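Local coordinates for protein nucleoside diphosphate kinase (PDB 3MPD) that probably makes nucleoside triphosphates other than ATP by passing the gamma phosphate of ATP to nucleoside diphosphates through a phosphohistidine intermediate, at residues A[10-13]-A[14-18]; A[20-23]-A[24-28]; A[67-71]-A[72-76]. All blocks are in the same frame, centred on the assembly; numbering follows the deposited sequence. Where two conformers were deposited one is given.

Contact 1 of 3, residues A[10-13]-A[14-18]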
loop_
_atom_site.group_PDB
_atom_site.type_symbol
_atom_site.label_atom_id
_atom_site.label_comp_id
_atom_site.label_asym_id
_atom_site.label_seq_id
_atom_site.Cartn_x
_atom_site.Cartn_y
_atom_site.Cartn_z
ATOM N N ILE A 10 9.532 -3.608 -5.071
ATOM C CA ILE A 10 9.911 -2.596 -4.082
ATOM C C ILE A 10 9.384 -3.069 -2.738
ATOM O O ILE A 10 8.187 -3.306 -2.590
ATOM C CB ILE A 10 9.272 -1.234 -4.382
ATOM C CG1 ILE A 10 9.582 -0.756 -5.822
ATOM C CG2 ILE A 10 9.693 -0.176 -3.328
ATOM C CD1 ILE A 10 11.111 -0.506 -6.149
ATOM N N MET A 11 10.258 -3.141 -1.742
ATOM C CA MET A 11 9.836 -3.634 -0.443
ATOM C C MET A 11 10.299 -2.686 0.641
ATOM O O MET A 11 11.508 -2.419 0.774
ATOM C CB MET A 11 10.387 -5.053 -0.229
ATOM C CG MET A 11 10.061 -5.669 1.116
ATOM S SD MET A 11 10.628 -7.397 1.194
ATOM C CE MET A 11 12.370 -7.272 0.775
ATOM N N ILE A 12 9.341 -2.176 1.411
ATOM C CA ILE A 12 9.666 -1.334 2.562
ATOM C C ILE A 12 10.098 -2.241 3.712
ATOM O O ILE A 12 9.326 -3.134 4.124
ATOM C CB ILE A 12 8.486 -0.444 3.002
ATOM C CG1 ILE A 12 7.987 0.396 1.820
ATOM C CG2 ILE A 12 8.873 0.422 4.265
ATOM C CD1 ILE A 12 6.833 1.375 2.193
ATOM N N LYS A 13 11.309 -1.993 4.226
ATOM C CA LYS A 13 11.942 -2.873 5.233
ATOM C C LYS A 13 11.299 -2.642 6.597
ATOM O O LYS A 13 10.730 -1.560 6.830
ATOM C CB LYS A 13 13.464 -2.608 5.278
ATOM C CG LYS A 13 14.153 -2.911 3.936
ATOM C CD LYS A 13 15.670 -3.026 4.074
ATOM C CE LYS A 13 16.251 -3.604 2.776
ATOM N NZ LYS A 13 17.727 -3.391 2.786
ATOM N N PRO A 14 11.393 -3.632 7.506
ATOM C CA PRO A 14 10.582 -3.625 8.732
ATOM C C PRO A 14 10.716 -2.360 9.578
ATOM O O PRO A 14 9.731 -1.881 10.105
ATOM C CB PRO A 14 11.125 -4.844 9.524
ATOM C CG PRO A 14 11.685 -5.751 8.484
ATOM C CD PRO A 14 12.278 -4.830 7.442
ATOM N N ASP A 15 11.937 -1.838 9.720
ATOM C CA ASP A 15 12.155 -0.647 10.516
ATOM C C ASP A 15 11.545 0.634 9.939
ATOM O O ASP A 15 11.138 1.518 10.703
ATOM C CB ASP A 15 13.645 -0.456 10.830
ATOM C CG ASP A 15 14.189 -1.579 11.689
ATOM O OD1 ASP A 15 13.595 -1.855 12.757
ATOM O OD2 ASP A 15 15.184 -2.208 11.287
ATOM N N ALA A 16 11.448 0.705 8.619
ATOM C CA ALA A 16 10.850 1.863 7.975
ATOM C C ALA A 16 9.343 1.860 8.197
ATOM O O ALA A 16 8.735 2.925 8.312
ATOM C CB ALA A 16 11.184 1.893 6.469
ATOM N N ILE A 17 8.742 0.673 8.316
ATOM C CA ILE A 17 7.324 0.586 8.692
ATOM C C ILE A 17 7.126 1.206 10.081
ATOM O O ILE A 17 6.220 2.026 10.306
ATOM C CB ILE A 17 6.828 -0.911 8.748
ATOM C CG1 ILE A 17 6.974 -1.622 7.387
ATOM C CG2 ILE A 17 5.396 -0.974 9.238
ATOM C CD1 ILE A 17 6.196 -0.977 6.271
ATOM N N LYS A 18 7.990 0.802 11.009
ATOM C CA LYS A 18 7.937 1.267 12.402
ATOM C C LYS A 18 8.231 2.764 12.589
ATOM O O LYS A 18 7.718 3.390 13.507
ATOM C CB LYS A 18 8.858 0.399 13.272
ATOM C CG LYS A 18 8.431 -1.123 13.223
ATOM C CD LYS A 18 9.351 -2.001 14.057
ATOM C CE LYS A 18 8.825 -3.462 14.173
ATOM N NZ LYS A 18 9.863 -4.253 14.972
#
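Ile12, the last residue of strand 7-12, and Lys13 lead without a gap into helix 14-18, whose segment axis makes an angle of 57° with that of strand segment 10-12. This is the first strand-to-helix turn of the ferredoxin-like NDP kinase fold, and Lys13 is the N-cap residue. Its carbonyl serves the first turn: Lys13 O accepts a bond from Ala16 N at 3.0 Å and a weak one from Ile17 N at 3.3 Å. Pro14, which has no N-H to offer, fills the first helical position, and its ring packs on Val74 of strand 74-80 and on Met69 of helix 62-69.

The Lys13 chain runs extended beyond CG and leads away from the helix. Its NZ is hydrogen-bonded to Asn116 OD1, and the side chain also touches His119; by similarity Lys13 and Asn116 bind ATP and His119 carries the phosphate. The turn thus places Lys13 beside the probable nucleotide site.

One residue earlier, Ile12 makes the apolar part of the contact, crossing Ile17 at about a right angle. The Ile12 CG2 branch lies anti to the backbone N, and this one methyl meets two helix side chains: Ala16 CB at 3.5 Å and, from the end of the other isoleucine, Ile17 CD1 at 3.6 Å.

Contact 2 of 3, residues A[20-23]-A[24-28]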
loop_
_atom_site.group_PDB
_atom_site.type_symbol
_atom_site.label_atom_id
_atom_site.label_comp_id
_atom_site.label_asym_id
_atom_site.label_seq_id
_atom_site.Cartn_x
_atom_site.Cartn_y
_atom_site.Cartn_z
ATOM N N ARG A 20 7.154 4.793 10.425
ATOM C CA ARG A 20 5.980 5.393 9.790
ATOM C C ARG A 20 6.369 6.197 8.560
ATOM O O ARG A 20 5.894 7.348 8.351
ATOM C CB ARG A 20 5.164 6.226 10.802
ATOM C CG ARG A 20 4.446 5.296 11.852
ATOM C CD ARG A 20 3.539 6.079 12.800
ATOM N NE ARG A 20 2.902 5.195 13.771
ATOM C CZ ARG A 20 1.718 4.596 13.626
ATOM N NH1 ARG A 20 0.969 4.784 12.538
ATOM N NH2 ARG A 20 1.270 3.808 14.602
ATOM N N LEU A 21 7.178 5.547 7.720
ATOM C CA LEU A 21 7.643 6.123 6.458
ATOM C C LEU A 21 6.861 5.660 5.234
ATOM O O LEU A 21 7.243 5.979 4.089
ATOM C CB LEU A 21 9.148 5.796 6.265
ATOM C CG LEU A 21 10.092 6.516 7.215
ATOM C CD1 LEU A 21 11.518 5.927 7.147
ATOM C CD2 LEU A 21 10.168 7.992 6.825
ATOM N N ILE A 22 5.796 4.900 5.436
ATOM C CA ILE A 22 5.040 4.364 4.296
ATOM C C ILE A 22 4.578 5.454 3.305
ATOM O O ILE A 22 4.866 5.353 2.115
ATOM C CB ILE A 22 3.829 3.476 4.717
ATOM C CG1 ILE A 22 4.304 2.271 5.547
ATOM C CG2 ILE A 22 3.045 2.954 3.439
ATOM C CD1 ILE A 22 3.110 1.503 6.213
ATOM N N SER A 23 3.878 6.485 3.768
ATOM C CA SER A 23 3.304 7.462 2.810
ATOM C C SER A 23 4.390 8.253 2.093
ATOM O O SER A 23 4.244 8.559 0.913
ATOM C CB SER A 23 2.302 8.444 3.440
ATOM O OG SER A 23 2.954 9.311 4.349
ATOM N N ARG A 24 5.463 8.576 2.816
ATOM C CA ARG A 24 6.584 9.335 2.255
ATOM C C ARG A 24 7.327 8.555 1.166
ATOM O O ARG A 24 7.825 9.118 0.198
ATOM C CB ARG A 24 7.554 9.774 3.378
ATOM C CG ARG A 24 7.051 11.089 4.049
ATOM C CD ARG A 24 7.774 11.408 5.364
ATOM N NE ARG A 24 7.365 10.539 6.478
ATOM C CZ ARG A 24 7.821 10.666 7.741
ATOM N NH1 ARG A 24 8.703 11.628 8.051
ATOM N NH2 ARG A 24 7.396 9.843 8.703
ATOM N N ILE A 25 7.453 7.261 1.367
ATOM C CA ILE A 25 8.090 6.386 0.380
ATOM C C ILE A 25 7.170 6.222 -0.865
ATOM O O ILE A 25 7.606 6.368 -1.992
ATOM C CB ILE A 25 8.392 5.026 1.032
ATOM C CG1 ILE A 25 9.615 5.144 1.978
ATOM C CG2 ILE A 25 8.592 3.936 -0.036
ATOM C CD1 ILE A 25 9.691 3.982 3.008
ATOM N N ILE A 26 5.909 5.924 -0.659
ATOM C CA ILE A 26 5.005 5.726 -1.788
ATOM C C ILE A 26 4.878 7.012 -2.622
ATOM O O ILE A 26 4.774 6.954 -3.855
ATOM C CB ILE A 26 3.634 5.217 -1.292
ATOM C CG1 ILE A 26 3.798 3.756 -0.766
ATOM C CG2 ILE A 26 2.568 5.312 -2.431
ATOM C CD1 ILE A 26 2.479 3.154 -0.224
ATOM N N GLN A 27 4.865 8.166 -1.957
ATOM C CA GLN A 27 4.835 9.450 -2.677
ATOM C C GLN A 27 5.929 9.546 -3.747
ATOM O O GLN A 27 5.661 10.064 -4.844
ATOM C CB GLN A 27 4.975 10.641 -1.704
ATOM C CG GLN A 27 4.873 12.034 -2.352
ATOM C CD GLN A 27 5.155 13.203 -1.323
ATOM O OE1 GLN A 27 4.986 13.054 -0.122
ATOM N NE2 GLN A 27 5.593 14.322 -1.818
ATOM N N ARG A 28 7.150 9.086 -3.436
ATOM C CA ARG A 28 8.268 9.228 -4.397
ATOM C C ARG A 28 7.950 8.475 -5.695
ATOM O O ARG A 28 8.217 8.973 -6.786
ATOM C CB ARG A 28 9.613 8.736 -3.857
ATOM C CG ARG A 28 9.993 9.204 -2.435
ATOM C CD ARG A 28 10.227 10.692 -2.427
ATOM N NE ARG A 28 10.706 11.183 -1.120
ATOM C CZ ARG A 28 11.979 11.338 -0.751
ATOM N NH1 ARG A 28 12.974 10.994 -1.552
ATOM N NH2 ARG A 28 12.248 11.881 0.432
HETATM O O HOH W 1 5.306 8.622 5.844
#
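The Arg24 guanidinium folds back over the start of its own helix and meets Leu21 and Arg20. Leu21 CD2 sits over the centre of one guanidinium face, 3.6 Å above its plane. At the edge, Arg24 NH2 gives a fairly straight bond (161°) to Arg20 O at 2.9 Å; the oxygen lies close to the guanidinium plane, whereas the nitrogen stands above the plane of the carbonyl. A bend at chi3 (-74°) brings the group round to this position.

One water completes the arrangement. It donates to Arg20 O and accepts from both Arg24 N and Arg24 NE, the latter at 2.9 Å. Arg20 O is thus gripped by two donors, and the guanidinium is fixed at NE as well as NH2, which should restrain its rotation.

Regular helix bonds begin here, Ile25 N to Leu21 O at 3.0 Å and Ile26 N to Ile22 O. Ile22 and Ile26 lie side by side and point the same way, Ile22 CG2 being 3.7 Å from Ile26 CD1. Ile26 packs in addition on Trp79 of strand 74-80.

Farther out, Arg20 NE forms a salt bridge with Asp146 of the second subunit. Glu30 of that subunit accepts bonds from Ile22 N and Ser23 N at the helix start, and Ile26 packs on its own copy across the dimer interface.

Arg20, at positive phi (62°), ends the preceding helix in a Schellman motif, and Leu21 directly after it is the N-cap of the next: a Schellman-terminated helix followed at once by a new helix start, here built into the dimer interface of an NDP kinase.

Contact 3 of 3, residues A[67-71]-A[72-76]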
loop_
_atom_site.group_PDB
_atom_site.type_symbol
_atom_site.label_atom_id
_atom_site.label_comp_id
_atom_site.label_asym_id
_atom_site.label_seq_id
_atom_site.Cartn_x
_atom_site.Cartn_y
_atom_site.Cartn_z
ATOM N N GLU A 67 18.463 -11.773 9.501
ATOM C CA GLU A 67 17.797 -11.583 10.789
ATOM C C GLU A 67 17.127 -10.223 10.866
ATOM O O GLU A 67 15.986 -10.124 11.325
ATOM C CB GLU A 67 18.813 -11.691 11.919
ATOM C CG GLU A 67 18.419 -12.624 13.066
ATOM C CD GLU A 67 18.611 -14.102 12.718
ATOM O OE1 GLU A 67 19.580 -14.742 13.219
ATOM O OE2 GLU A 67 17.782 -14.620 11.930
ATOM N N ASP A 68 17.846 -9.191 10.417
ATOM C CA ASP A 68 17.332 -7.826 10.354
ATOM C C ASP A 68 16.044 -7.734 9.528
ATOM O O ASP A 68 15.163 -6.914 9.829
ATOM C CB ASP A 68 18.376 -6.862 9.755
ATOM C CG ASP A 68 19.521 -6.518 10.728
ATOM O OD1 ASP A 68 19.386 -6.723 11.965
ATOM O OD2 ASP A 68 20.570 -6.027 10.236
ATOM N N MET A 69 15.938 -8.549 8.481
ATOM C CA MET A 69 14.764 -8.492 7.611
ATOM C C MET A 69 13.612 -9.298 8.209
ATOM O O MET A 69 12.501 -9.240 7.703
ATOM C CB MET A 69 15.096 -8.951 6.186
ATOM C CG MET A 69 15.821 -7.892 5.363
ATOM S SD MET A 69 14.746 -6.480 5.051
ATOM C CE MET A 69 13.558 -7.213 3.943
ATOM N N MET A 70 13.875 -10.022 9.296
ATOM C CA MET A 70 12.842 -10.839 9.939
ATOM C C MET A 70 12.164 -10.187 11.156
ATOM O O MET A 70 11.270 -10.796 11.765
ATOM C CB MET A 70 13.415 -12.201 10.331
ATOM C CG MET A 70 13.115 -13.315 9.344
ATOM S SD MET A 70 14.379 -14.549 9.556
ATOM C CE MET A 70 13.911 -15.333 11.111
ATOM N N SER A 71 12.565 -8.959 11.484
ATOM C CA SER A 71 12.189 -8.291 12.737
ATOM C C SER A 71 10.780 -7.691 12.710
ATOM O O SER A 71 10.336 -7.064 13.686
ATOM C CB SER A 71 13.222 -7.208 13.107
ATOM O OG SER A 71 13.183 -6.084 12.203
ATOM N N GLY A 72 10.074 -7.865 11.598
ATOM C CA GLY A 72 8.728 -7.333 11.502
ATOM C C GLY A 72 8.153 -7.317 10.106
ATOM O O GLY A 72 8.801 -7.736 9.141
ATOM N N MET A 73 6.912 -6.842 10.029
ATOM C CA MET A 73 6.152 -6.773 8.790
ATOM C C MET A 73 6.869 -5.890 7.773
ATOM O O MET A 73 7.446 -4.839 8.142
ATOM C CB MET A 73 4.778 -6.195 9.103
ATOM C CG MET A 73 3.694 -6.429 8.066
ATOM S SD MET A 73 2.276 -5.430 8.548
ATOM C CE MET A 73 2.680 -3.861 7.782
ATOM N N VAL A 74 6.843 -6.324 6.508
ATOM C CA VAL A 74 7.338 -5.530 5.388
ATOM C C VAL A 74 6.133 -5.210 4.519
ATOM O O VAL A 74 5.133 -5.927 4.581
ATOM C CB VAL A 74 8.429 -6.275 4.520
ATOM C CG1 VAL A 74 9.706 -6.533 5.328
ATOM C CG2 VAL A 74 7.914 -7.582 3.936
ATOM N N LEU A 75 6.220 -4.135 3.729
ATOM C CA LEU A 75 5.246 -3.871 2.657
ATOM C C LEU A 75 5.860 -4.142 1.283
ATOM O O LEU A 75 6.715 -3.375 0.802
ATOM C CB LEU A 75 4.665 -2.444 2.743
ATOM C CG LEU A 75 3.576 -2.049 1.720
ATOM C CD1 LEU A 75 2.327 -2.935 1.875
ATOM C CD2 LEU A 75 3.198 -0.569 1.862
ATOM N N ALA A 76 5.429 -5.239 0.674
ATOM C CA ALA A 76 5.936 -5.675 -0.618
ATOM C C ALA A 76 5.043 -5.148 -1.744
ATOM O O ALA A 76 3.815 -5.302 -1.685
ATOM C CB ALA A 76 5.997 -7.195 -0.668
#
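Past the end of helix 62-69 the chain turns through Met70, Ser71 and Gly72 and enters strand 74-76, with Met70 N still bonded to Glu67 O at 2.9 Å. Across this turn the side chains of Met69 and Val74 meet at about a right angle. The contact is made by single methyl groups, Met69 CE resting 4.1 Å from Val74 CG1, a loose apolar touch rather than close packing. The methionine gets there by bending twice, at chi2 (-66°) and chi3 (-69°), which brings CE up to Val74. Val74 itself points toward the helix end, and CG1 is the branch that does the touching.

Gly72 is the first residue after the helix to leave helical angles and has a positive phi of 167°. Its extended backbone would drive a CB into the carbonyl oxygen of Ser71, so the lack of a side chain suits this point of the turn. The Ser71 side chain points away from the segment that follows and packs on Pro14.

The turn joins helix 62-69, part of the helical hairpin (46-52 and 62-69) inserted between strands 35-42 and 74-80 of the ferredoxin-like NDP kinase fold, to the inner strand 74-80, which runs between 35-42 and 7-12. Met69 and Val74 share neighbours there: both touch Met11 of strand 7-12 and Pro14 of helix 14-18. Met69 also packs on Lys13, an ATP-binding residue by similarity, and on Tyr53, placing the methionine beside the probable nucleotide site. Ser71 O accepts a hydrogen bond from Lys18 NZ of helix 14-18. Farther along the strand, Leu75 packs on Ser39 of the second subunit.

In the fold
From the N terminus, contact 1 closes the turn from strand 7-12 into helix 14-18. Contact 2 follows where helix 22-32 begins, linked through Ala16 O and Leu21 N, a probable hydrogen bond 3.1 Å long, and by packing of Ile12 on Ile25. Contact 3 comes later, at the turn from helix 62-69 into strand 74-80. The three lie in series and none nests in another. In space the chain returns: strand 74-80 pairs with strand 7-12, bringing contact 3 to about 7 Å from contact 1, centre to centre. Contacts 2 and 3, about 17 Å apart between centres, meet where Ile22 packs on Leu75, and both touch the second subunit.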